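Local structure of Alpha/beta hydrolase (Novosphingobium aromaticivorans, 3BWX) at residues 59-67 with 77-87; 126-134 with 213-222. The protein probably acts as a hydrolase of the alpha/beta-hydrolase family, on a substrate not yet identified, and binds calcium in the crystal. The protein carries 1 engineered substitution. All blocks are in the same frame, centred on the assembly; numbering follows the deposited sequence.

Overall arrangement
The two contacts illustrate how an alpha/beta hydrolase fixes its loops and helices around one central sheet. Contact 1 comes first along the chain and closes before contact 2 opens. It joins strand 58-61 and the turn after it to the start of helix 80-94, its segments separated by nine loop residues. Contact 2 joins the end of strand 122-128 to the start of helix 219-225, across 78 intervening residues that include helices 136-145, 155-166 and 175-185. Their centres lie about 18 Å apart and their nearest atoms about 5 Å, without touching. Strands 32-35 and 99-104 separate the two strands in the shared sheet; in each contact the chain leaving a strand packs against a helix.

Contact 1 of 2, residues 59-67 with 77-87; sequences LCPEMRGRG and TYQPMQYLQDL. With EDO (1,2-ethanediol), chain R.
Arg64 reaches Asp86 side-on: NE bonds to OD2 at 2.9 Å and NH2 to OD1 at 3.0 Å, each oxygen using its syn lone pair. Guanidinium and carboxylate are nearly coplanar, 11° apart. The arginine gets there by placing CG between its backbone N and carbonyl carbon (chi1 55°) and folding again at chi3 (65°), which turns the guanidinium toward the helix. Gln82 CG packs over one guanidinium face, while Gln82 NE2 donates to Asp86 OD1 at 3.1 Å from above the carboxylate plane. OD1 thus has two donors, and a water links OD2 to the backbone N of Arg64. Outside the pair of segments, Asp14 forms a salt bridge with Arg64 NH2. With a methionine in place of Arg64, both Asp86 and Asp14 would probably lose a charged mate, and the carboxylate of Asp86 would be freer to turn.

Beside this, Arg66 NH1 bonds to both Tyr83 OH, at 2.9 Å, and Arg64 O, at 2.8 Å, tying the type II turn of residues 63-66 to the helix. Tyr78 lies against Gly65 of that turn, its OH held by Asp199. Deeper, selenomethionine Met63 bends so that SE rests 3.8 Å from Tyr83 CB, and its CE meets Leu87 CD2 at 3.8 Å. The buried polar network and the apolar packing of Met63 together join strand 58-61 to helix 80-94, the first half of a beta-alpha-beta crossover to strand 99-104 in the alpha/beta-hydrolase fold.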
loop_
_atom_site.group_PDB
_atom_site.type_symbol
_atom_site.label_atom_id
_atom_site.label_comp_id
_atom_site.label_asym_id
_atom_site.label_seq_id
_atom_site.Cartn_x
_atom_site.Cartn_y
_atom_site.Cartn_z
ATOM N N LEU A 59 -11.729 -4.303 1.932
ATOM C CA LEU A 59 -10.939 -5.436 1.420
ATOM C C LEU A 59 -9.460 -5.039 1.473
ATOM O O LEU A 59 -9.065 -3.987 0.908
ATOM C CB LEU A 59 -11.269 -5.734 -0.042
ATOM C CG LEU A 59 -12.530 -6.505 -0.400
ATOM C CD1 LEU A 59 -13.638 -5.537 -0.366
ATOM C CD2 LEU A 59 -12.418 -7.229 -1.782
ATOM N N CYS A 60 -8.632 -5.912 2.072
ATOM C CA CYS A 60 -7.194 -5.670 2.250
ATOM C C CYS A 60 -6.432 -6.828 1.660
ATOM O O CYS A 60 -6.042 -7.761 2.369
ATOM C CB CYS A 60 -6.840 -5.490 3.700
ATOM S SG CYS A 60 -7.646 -4.097 4.489
ATOM N N PRO A 61 -6.206 -6.763 0.357
ATOM C CA PRO A 61 -5.461 -7.829 -0.304
ATOM C C PRO A 61 -3.961 -7.750 -0.121
ATOM O O PRO A 61 -3.432 -6.703 0.064
ATOM C CB PRO A 61 -5.806 -7.641 -1.780
ATOM C CG PRO A 61 -5.974 -6.141 -1.875
ATOM C CD PRO A 61 -6.692 -5.778 -0.611
ATOM N N GLU A 62 -3.292 -8.892 -0.268
ATOM C CA GLU A 62 -1.840 -9.017 -0.234
ATOM C C GLU A 62 -1.376 -9.601 -1.582
ATOM O O GLU A 62 -1.928 -10.604 -2.040
ATOM C CB GLU A 62 -1.444 -9.995 0.890
ATOM C CG GLU A 62 -2.148 -9.648 2.180
ATOM C CD GLU A 62 -1.673 -10.421 3.350
ATOM O OE1 GLU A 62 -1.697 -11.690 3.360
ATOM O OE2 GLU A 62 -1.283 -9.721 4.292
HETATM N N MSE A 63 -0.384 -8.954 -2.197
HETATM C CA MSE A 63 0.083 -9.435 -3.474
HETATM C C MSE A 63 0.838 -10.760 -3.330
HETATM O O MSE A 63 1.277 -11.151 -2.208
HETATM C CB MSE A 63 0.953 -8.375 -4.129
HETATM C CG MSE A 63 0.161 -7.138 -4.458
HETATM SE SE MSE A 63 -1.481 -7.292 -5.563
HETATM C CE MSE A 63 -2.795 -7.772 -4.161
ATOM N N ARG A 64 0.994 -11.470 -4.441
ATOM C CA ARG A 64 1.766 -12.705 -4.425
ATOM C C ARG A 64 3.110 -12.376 -3.786
ATOM O O ARG A 64 3.706 -11.308 -4.046
ATOM C CB ARG A 64 1.991 -13.266 -5.838
ATOM C CG ARG A 64 2.640 -12.293 -6.820
ATOM C CD ARG A 64 2.893 -12.859 -8.207
ATOM N NE ARG A 64 1.631 -13.152 -8.851
ATOM C CZ ARG A 64 1.421 -14.085 -9.757
ATOM N NH1 ARG A 64 2.370 -14.905 -10.119
ATOM N NH2 ARG A 64 0.202 -14.221 -10.266
ATOM N N GLY A 65 3.567 -13.281 -2.934
ATOM C CA GLY A 65 4.856 -13.161 -2.261
ATOM C C GLY A 65 4.845 -12.331 -0.996
ATOM O O GLY A 65 5.910 -12.109 -0.407
ATOM N N ARG A 66 3.682 -11.816 -0.600
ATOM C CA ARG A 66 3.596 -11.007 0.619
ATOM C C ARG A 66 2.586 -11.605 1.570
ATOM O O ARG A 66 1.524 -12.076 1.167
ATOM C CB ARG A 66 3.164 -9.560 0.341
ATOM C CG ARG A 66 4.203 -8.706 -0.372
ATOM C CD ARG A 66 4.303 -8.957 -1.859
ATOM N NE ARG A 66 5.101 -7.919 -2.498
ATOM C CZ ARG A 66 5.602 -8.026 -3.717
ATOM N NH1 ARG A 66 5.386 -9.086 -4.460
ATOM N NH2 ARG A 66 6.332 -7.038 -4.173
ATOM N N GLY A 67 2.912 -11.557 2.856
ATOM C CA GLY A 67 1.960 -11.995 3.882
ATOM C C GLY A 67 1.574 -13.423 3.691
ATOM O O GLY A 67 2.442 -14.292 3.507
ATOM N N THR A 77 7.497 -13.391 -12.101
ATOM C CA THR A 77 6.143 -12.856 -11.995
ATOM C C THR A 77 5.909 -11.785 -10.917
ATOM O O THR A 77 4.801 -11.254 -10.807
ATOM C CB THR A 77 5.108 -14.002 -11.749
ATOM O OG1 THR A 77 5.334 -14.603 -10.459
ATOM C CG2 THR A 77 5.167 -14.984 -12.851
ATOM N N TYR A 78 6.963 -11.503 -10.155
ATOM C CA TYR A 78 6.951 -10.423 -9.136
ATOM C C TYR A 78 7.196 -9.089 -9.852
ATOM O O TYR A 78 8.309 -8.584 -9.880
ATOM C CB TYR A 78 8.017 -10.713 -8.081
ATOM C CG TYR A 78 7.722 -11.862 -7.173
ATOM C CD1 TYR A 78 6.436 -12.056 -6.630
ATOM C CD2 TYR A 78 8.728 -12.747 -6.760
ATOM C CE1 TYR A 78 6.166 -13.143 -5.704
ATOM C CE2 TYR A 78 8.451 -13.779 -5.860
ATOM C CZ TYR A 78 7.178 -13.995 -5.360
ATOM O OH TYR A 78 6.913 -15.001 -4.458
ATOM N N GLN A 79 6.164 -8.578 -10.516
ATOM C CA GLN A 79 6.286 -7.309 -11.229
ATOM C C GLN A 79 4.926 -6.622 -11.278
ATOM O O GLN A 79 3.876 -7.314 -11.179
ATOM C CB GLN A 79 6.855 -7.587 -12.621
ATOM C CG GLN A 79 6.007 -8.526 -13.476
ATOM C CD GLN A 79 6.564 -8.717 -14.847
ATOM O OE1 GLN A 79 7.435 -7.965 -15.301
ATOM N NE2 GLN A 79 6.088 -9.758 -15.525
ATOM N N PRO A 80 4.944 -5.281 -11.376
ATOM C CA PRO A 80 3.693 -4.519 -11.304
ATOM C C PRO A 80 2.565 -4.904 -12.202
ATOM O O PRO A 80 1.416 -4.914 -11.742
ATOM C CB PRO A 80 4.139 -3.081 -11.550
ATOM C CG PRO A 80 5.511 -3.047 -11.005
ATOM C CD PRO A 80 6.098 -4.363 -11.409
HETATM N N MSE A 81 2.835 -5.229 -13.458
HETATM C CA MSE A 81 1.703 -5.642 -14.323
HETATM C C MSE A 81 1.042 -6.955 -13.944
HETATM O O MSE A 81 -0.124 -7.176 -14.240
HETATM C CB MSE A 81 2.102 -5.599 -15.801
HETATM C CG MSE A 81 2.599 -4.221 -16.235
HETATM SE SE MSE A 81 1.429 -2.715 -15.848
HETATM C CE MSE A 81 0.049 -3.224 -16.955
ATOM N N GLN A 82 1.798 -7.832 -13.294
ATOM C CA GLN A 82 1.258 -9.049 -12.752
ATOM C C GLN A 82 0.371 -8.765 -11.539
ATOM O O GLN A 82 -0.727 -9.285 -11.458
ATOM C CB GLN A 82 2.333 -10.068 -12.421
ATOM C CG GLN A 82 1.755 -11.403 -12.015
ATOM C CD GLN A 82 1.003 -12.056 -13.130
ATOM O OE1 GLN A 82 1.575 -12.343 -14.177
ATOM N NE2 GLN A 82 -0.254 -12.305 -12.938
ATOM N N TYR A 83 0.828 -7.886 -10.638
ATOM C CA TYR A 83 -0.028 -7.511 -9.527
ATOM C C TYR A 83 -1.317 -6.871 -10.030
ATOM O O TYR A 83 -2.379 -7.129 -9.465
ATOM C CB TYR A 83 0.677 -6.577 -8.592
ATOM C CG TYR A 83 2.071 -7.014 -8.226
ATOM C CD1 TYR A 83 2.361 -8.341 -7.980
ATOM C CD2 TYR A 83 3.111 -6.060 -7.991
ATOM C CE1 TYR A 83 3.649 -8.736 -7.632
ATOM C CE2 TYR A 83 4.408 -6.458 -7.665
ATOM C CZ TYR A 83 4.670 -7.801 -7.486
ATOM O OH TYR A 83 5.950 -8.199 -7.179
ATOM N N LEU A 84 -1.222 -6.054 -11.069
ATOM C CA LEU A 84 -2.425 -5.418 -11.647
ATOM C C LEU A 84 -3.397 -6.514 -12.164
ATOM O O LEU A 84 -4.597 -6.471 -11.869
ATOM C CB LEU A 84 -2.042 -4.476 -12.784
ATOM C CG LEU A 84 -3.181 -3.863 -13.599
ATOM C CD1 LEU A 84 -4.022 -3.002 -12.697
ATOM C CD2 LEU A 84 -2.564 -3.005 -14.730
ATOM N N GLN A 85 -2.867 -7.504 -12.913
ATOM C CA GLN A 85 -3.690 -8.607 -13.383
ATOM C C GLN A 85 -4.334 -9.381 -12.220
ATOM O O GLN A 85 -5.483 -9.755 -12.274
ATOM C CB GLN A 85 -2.915 -9.578 -14.289
ATOM C CG GLN A 85 -3.815 -10.709 -14.889
ATOM C CD GLN A 85 -3.043 -11.938 -15.480
ATOM O OE1 GLN A 85 -2.612 -12.872 -14.763
ATOM N NE2 GLN A 85 -2.917 -11.949 -16.817
ATOM N N ASP A 86 -3.575 -9.603 -11.153
ATOM C CA ASP A 86 -4.075 -10.331 -10.023
ATOM C C ASP A 86 -5.203 -9.521 -9.360
ATOM O O ASP A 86 -6.155 -10.098 -8.876
ATOM C CB ASP A 86 -2.935 -10.610 -9.017
ATOM C CG ASP A 86 -1.876 -11.547 -9.548
ATOM O OD1 ASP A 86 -2.114 -12.308 -10.518
ATOM O OD2 ASP A 86 -0.808 -11.597 -8.906
ATOM N N LEU A 87 -5.068 -8.206 -9.307
ATOM C CA LEU A 87 -6.147 -7.400 -8.723
ATOM C C LEU A 87 -7.401 -7.420 -9.636
ATOM O O LEU A 87 -8.530 -7.429 -9.141
ATOM C CB LEU A 87 -5.699 -5.977 -8.513
ATOM C CG LEU A 87 -4.772 -5.791 -7.290
ATOM C CD1 LEU A 87 -3.989 -4.474 -7.421
ATOM C CD2 LEU A 87 -5.523 -5.935 -5.983
HETATM C C1 EDO R . -2.237 -11.663 7.133
HETATM O O1 EDO R . -1.563 -12.535 8.041
HETATM C C2 EDO R . -1.348 -10.472 6.939
HETATM O O2 EDO R . -0.186 -10.979 6.323
HETATM O O HOH W 1 -0.426 -10.291 -6.585
HETATM O O HOH W 2 7.958 -6.522 -6.913
#

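Contact 2 of 2, residues 126-134 with 213-222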
loop_
_atom_site.group_PDB
_atom_site.type_symbol
_atom_site.label_atom_id
_atom_site.label_comp_id
_atom_site.label_asym_id
_atom_site.label_seq_id
_atom_site.Cartn_x
_atom_site.Cartn_y
_atom_site.Cartn_z
ATOM N N VAL A 126 -7.551 7.510 -2.724
ATOM C CA VAL A 126 -6.530 8.084 -1.897
ATOM C C VAL A 126 -5.202 7.576 -2.388
ATOM O O VAL A 126 -5.038 6.369 -2.479
ATOM C CB VAL A 126 -6.710 7.660 -0.417
ATOM C CG1 VAL A 126 -5.549 8.259 0.461
ATOM C CG2 VAL A 126 -8.083 8.058 0.131
ATOM N N LEU A 127 -4.273 8.475 -2.702
ATOM C CA LEU A 127 -2.890 8.131 -3.052
ATOM C C LEU A 127 -2.061 8.509 -1.839
ATOM O O LEU A 127 -2.012 9.680 -1.446
ATOM C CB LEU A 127 -2.376 8.864 -4.291
ATOM C CG LEU A 127 -2.929 8.475 -5.668
ATOM C CD1 LEU A 127 -2.364 9.434 -6.738
ATOM C CD2 LEU A 127 -2.590 6.992 -5.991
ATOM N N ASN A 128 -1.436 7.529 -1.235
ATOM C CA ASN A 128 -0.637 7.769 -0.040
ATOM C C ASN A 128 0.836 7.778 -0.387
ATOM O O ASN A 128 1.483 6.740 -0.587
ATOM C CB ASN A 128 -0.932 6.761 1.019
ATOM C CG ASN A 128 -0.131 6.979 2.273
ATOM O OD1 ASN A 128 0.246 8.107 2.613
ATOM N ND2 ASN A 128 0.090 5.907 3.000
ATOM N N ASP A 129 1.344 8.996 -0.490
ATOM C CA ASP A 129 2.779 9.298 -0.653
ATOM C C ASP A 129 3.379 8.694 -1.907
ATOM O O ASP A 129 4.468 8.098 -1.909
ATOM C CB ASP A 129 3.619 8.990 0.604
ATOM C CG ASP A 129 4.862 9.878 0.710
ATOM O OD1 ASP A 129 4.663 11.073 0.852
ATOM O OD2 ASP A 129 6.002 9.393 0.578
ATOM N N VAL A 130 2.639 8.797 -2.987
ATOM C CA VAL A 130 3.136 8.388 -4.267
ATOM C C VAL A 130 2.459 9.260 -5.317
ATOM O O VAL A 130 1.323 9.693 -5.150
ATOM C CB VAL A 130 2.920 6.911 -4.507
ATOM C CG1 VAL A 130 1.441 6.551 -4.518
ATOM C CG2 VAL A 130 3.703 6.476 -5.738
ATOM N N GLY A 131 3.189 9.508 -6.395
ATOM C CA GLY A 131 2.704 10.303 -7.511
ATOM C C GLY A 131 3.356 9.898 -8.825
ATOM O O GLY A 131 4.156 8.995 -8.863
ATOM N N PRO A 132 2.973 10.575 -9.924
ATOM C CA PRO A 132 3.486 10.225 -11.252
ATOM C C PRO A 132 4.936 10.628 -11.488
ATOM O O PRO A 132 5.449 10.389 -12.577
ATOM C CB PRO A 132 2.564 10.997 -12.184
ATOM C CG PRO A 132 2.128 12.217 -11.365
ATOM C CD PRO A 132 2.009 11.694 -9.974
ATOM N N GLU A 133 5.562 11.279 -10.518
ATOM C CA GLU A 133 7.010 11.534 -10.514
ATOM C C GLU A 133 7.502 10.980 -9.201
ATOM O O GLU A 133 7.015 11.371 -8.135
ATOM C CB GLU A 133 7.334 13.032 -10.592
ATOM C CG GLU A 133 6.947 13.661 -11.921
ATOM C CD GLU A 133 6.987 15.199 -11.964
ATOM O OE1 GLU A 133 6.807 15.894 -10.921
ATOM O OE2 GLU A 133 7.153 15.719 -13.094
ATOM N N VAL A 134 8.464 10.065 -9.286
ATOM C CA VAL A 134 9.016 9.389 -8.123
ATOM C C VAL A 134 10.471 9.845 -7.929
ATOM O O VAL A 134 11.261 9.796 -8.873
ATOM C CB VAL A 134 8.915 7.883 -8.325
ATOM C CG1 VAL A 134 9.448 7.145 -7.123
ATOM C CG2 VAL A 134 7.459 7.519 -8.606
ATOM N N THR A 213 9.921 2.011 -11.692
ATOM C CA THR A 213 8.620 2.485 -12.158
ATOM C C THR A 213 8.457 2.072 -13.630
ATOM O O THR A 213 9.453 1.831 -14.342
ATOM C CB THR A 213 8.426 4.025 -11.975
ATOM O OG1 THR A 213 9.442 4.741 -12.693
ATOM C CG2 THR A 213 8.485 4.393 -10.504
ATOM N N PRO A 214 7.198 1.937 -14.076
ATOM C CA PRO A 214 6.969 1.666 -15.496
ATOM C C PRO A 214 7.615 2.737 -16.367
ATOM O O PRO A 214 7.684 3.899 -15.951
ATOM C CB PRO A 214 5.432 1.693 -15.602
ATOM C CG PRO A 214 4.968 1.262 -14.249
ATOM C CD PRO A 214 5.925 1.968 -13.320
ATOM N N GLN A 215 8.102 2.336 -17.544
ATOM C CA GLN A 215 8.940 3.202 -18.400
ATOM C C GLN A 215 8.050 4.085 -19.296
ATOM O O GLN A 215 8.061 3.988 -20.523
ATOM C CB GLN A 215 9.923 2.353 -19.228
ATOM N N VAL A 216 7.295 4.966 -18.643
ATOM C CA VAL A 216 6.236 5.736 -19.285
ATOM C C VAL A 216 6.066 7.018 -18.456
ATOM O O VAL A 216 6.295 7.016 -17.239
ATOM C CB VAL A 216 4.902 4.922 -19.311
ATOM C CG1 VAL A 216 4.191 4.946 -17.937
ATOM C CG2 VAL A 216 3.949 5.397 -20.448
ATOM N N ASP A 217 5.706 8.105 -19.121
ATOM C CA ASP A 217 5.278 9.321 -18.440
ATOM C C ASP A 217 4.010 8.913 -17.702
ATOM O O ASP A 217 3.048 8.466 -18.335
ATOM C CB ASP A 217 5.042 10.409 -19.490
ATOM C CG ASP A 217 4.386 11.657 -18.951
ATOM O OD1 ASP A 217 4.207 11.837 -17.710
ATOM O OD2 ASP A 217 4.058 12.475 -19.835
HETATM N N MSE A 218 4.030 9.003 -16.367
HETATM C CA MSE A 218 2.849 8.623 -15.564
HETATM C C MSE A 218 1.858 9.719 -15.272
HETATM O O MSE A 218 0.793 9.446 -14.707
HETATM C CB MSE A 218 3.264 7.953 -14.272
HETATM C CG MSE A 218 4.009 6.655 -14.561
HETATM SE SE MSE A 218 4.311 5.708 -12.940
HETATM C CE MSE A 218 5.617 6.920 -12.131
ATOM N N TRP A 219 2.136 10.928 -15.724
ATOM C CA TRP A 219 1.137 11.990 -15.580
ATOM C C TRP A 219 -0.238 11.636 -16.181
ATOM O O TRP A 219 -1.257 11.947 -15.568
ATOM C CB TRP A 219 1.697 13.292 -16.106
ATOM C CG TRP A 219 2.594 13.924 -15.110
ATOM C CD1 TRP A 219 3.947 13.993 -15.160
ATOM C CD2 TRP A 219 2.200 14.547 -13.891
ATOM N NE1 TRP A 219 4.425 14.643 -14.050
ATOM C CE2 TRP A 219 3.368 15.001 -13.255
ATOM C CE3 TRP A 219 0.972 14.795 -13.292
ATOM C CZ2 TRP A 219 3.335 15.693 -12.030
ATOM C CZ3 TRP A 219 0.935 15.469 -12.072
ATOM C CH2 TRP A 219 2.105 15.920 -11.461
ATOM N N PRO A 220 -0.268 11.000 -17.369
ATOM C CA PRO A 220 -1.569 10.594 -17.917
ATOM C C PRO A 220 -2.350 9.646 -17.034
ATOM O O PRO A 220 -3.561 9.745 -16.974
ATOM C CB PRO A 220 -1.169 9.889 -19.236
ATOM C CG PRO A 220 0.072 10.595 -19.647
ATOM C CD PRO A 220 0.812 10.748 -18.340
ATOM N N LEU A 221 -1.664 8.750 -16.331
ATOM C CA LEU A 221 -2.325 7.814 -15.418
ATOM C C LEU A 221 -2.861 8.599 -14.187
ATOM O O LEU A 221 -3.978 8.389 -13.718
ATOM C CB LEU A 221 -1.374 6.699 -14.981
ATOM C CG LEU A 221 -0.823 5.801 -16.083
ATOM C CD1 LEU A 221 0.246 4.908 -15.480
ATOM C CD2 LEU A 221 -1.912 4.943 -16.677
ATOM N N PHE A 222 -2.078 9.530 -13.686
ATOM C CA PHE A 222 -2.550 10.350 -12.585
ATOM C C PHE A 222 -3.764 11.145 -13.000
ATOM O O PHE A 222 -4.780 11.222 -12.314
ATOM C CB PHE A 222 -1.438 11.302 -12.108
ATOM C CG PHE A 222 -1.943 12.340 -11.147
ATOM C CD1 PHE A 222 -2.185 12.032 -9.804
ATOM C CD2 PHE A 222 -2.277 13.609 -11.588
ATOM C CE1 PHE A 222 -2.785 12.950 -8.950
ATOM C CE2 PHE A 222 -2.882 14.512 -10.726
ATOM C CZ PHE A 222 -3.091 14.204 -9.416
HETATM O O HOH W 3 6.354 9.986 -14.910
#
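Pro132 wedges between Met218, Trp219 and Phe222, and its ring can be traced atom by atom. CB lies 3.4 Å from the backbone C of Met218 and also touches the selenomethionine's own CB. At CG, the tip of the ring, the proline meets Trp219 over the face of the indole: CG sits 3.3 Å from the centroid of the six-membered ring of Trp219, 8° off its normal, a CH-pi contact. CG also touches Phe222 CB at 3.8 Å, and CD, turning back toward the backbone, lies a little farther from the same carbon. A water also bridges Pro132 O and Met218 N, joining the two backbones.

The same indole is held at its edge. Trp219 NE1 donates to Glu133 OE2 at 3.1 Å in a fairly straight bond (162°), lying in the indole plane but reaching the oxygen from above the carboxylate plane, the two planes standing nearly perpendicular. Glu133 OE1 has its own partner in Thr245, so each carboxylate oxygen is engaged and the tryptophan's rotation is fixed by one face contact and one edge bond.

Here the loop after strand 122-128 meets helix 219-225 of the alpha/beta-hydrolase fold. Asp129, at the start of that loop, is hydrogen-bonded to His265, consistent with the acid-histidine pair of a family catalytic triad. Asp217 OD1 caps Trp219 N at the helix start.

Nearer the sheet, Phe222 points CG anti to its backbone N (chi1 170°), bringing the ring to Leu127, whose CD1 touches the ring edge at CD1, 4.0 Å away. At the far end Val134 and Thr213 approach tip to tip, their CG2 methyls 3.8 Å apart, and the CE of Met218 lies 4.0 Å from that same Val134 CG2.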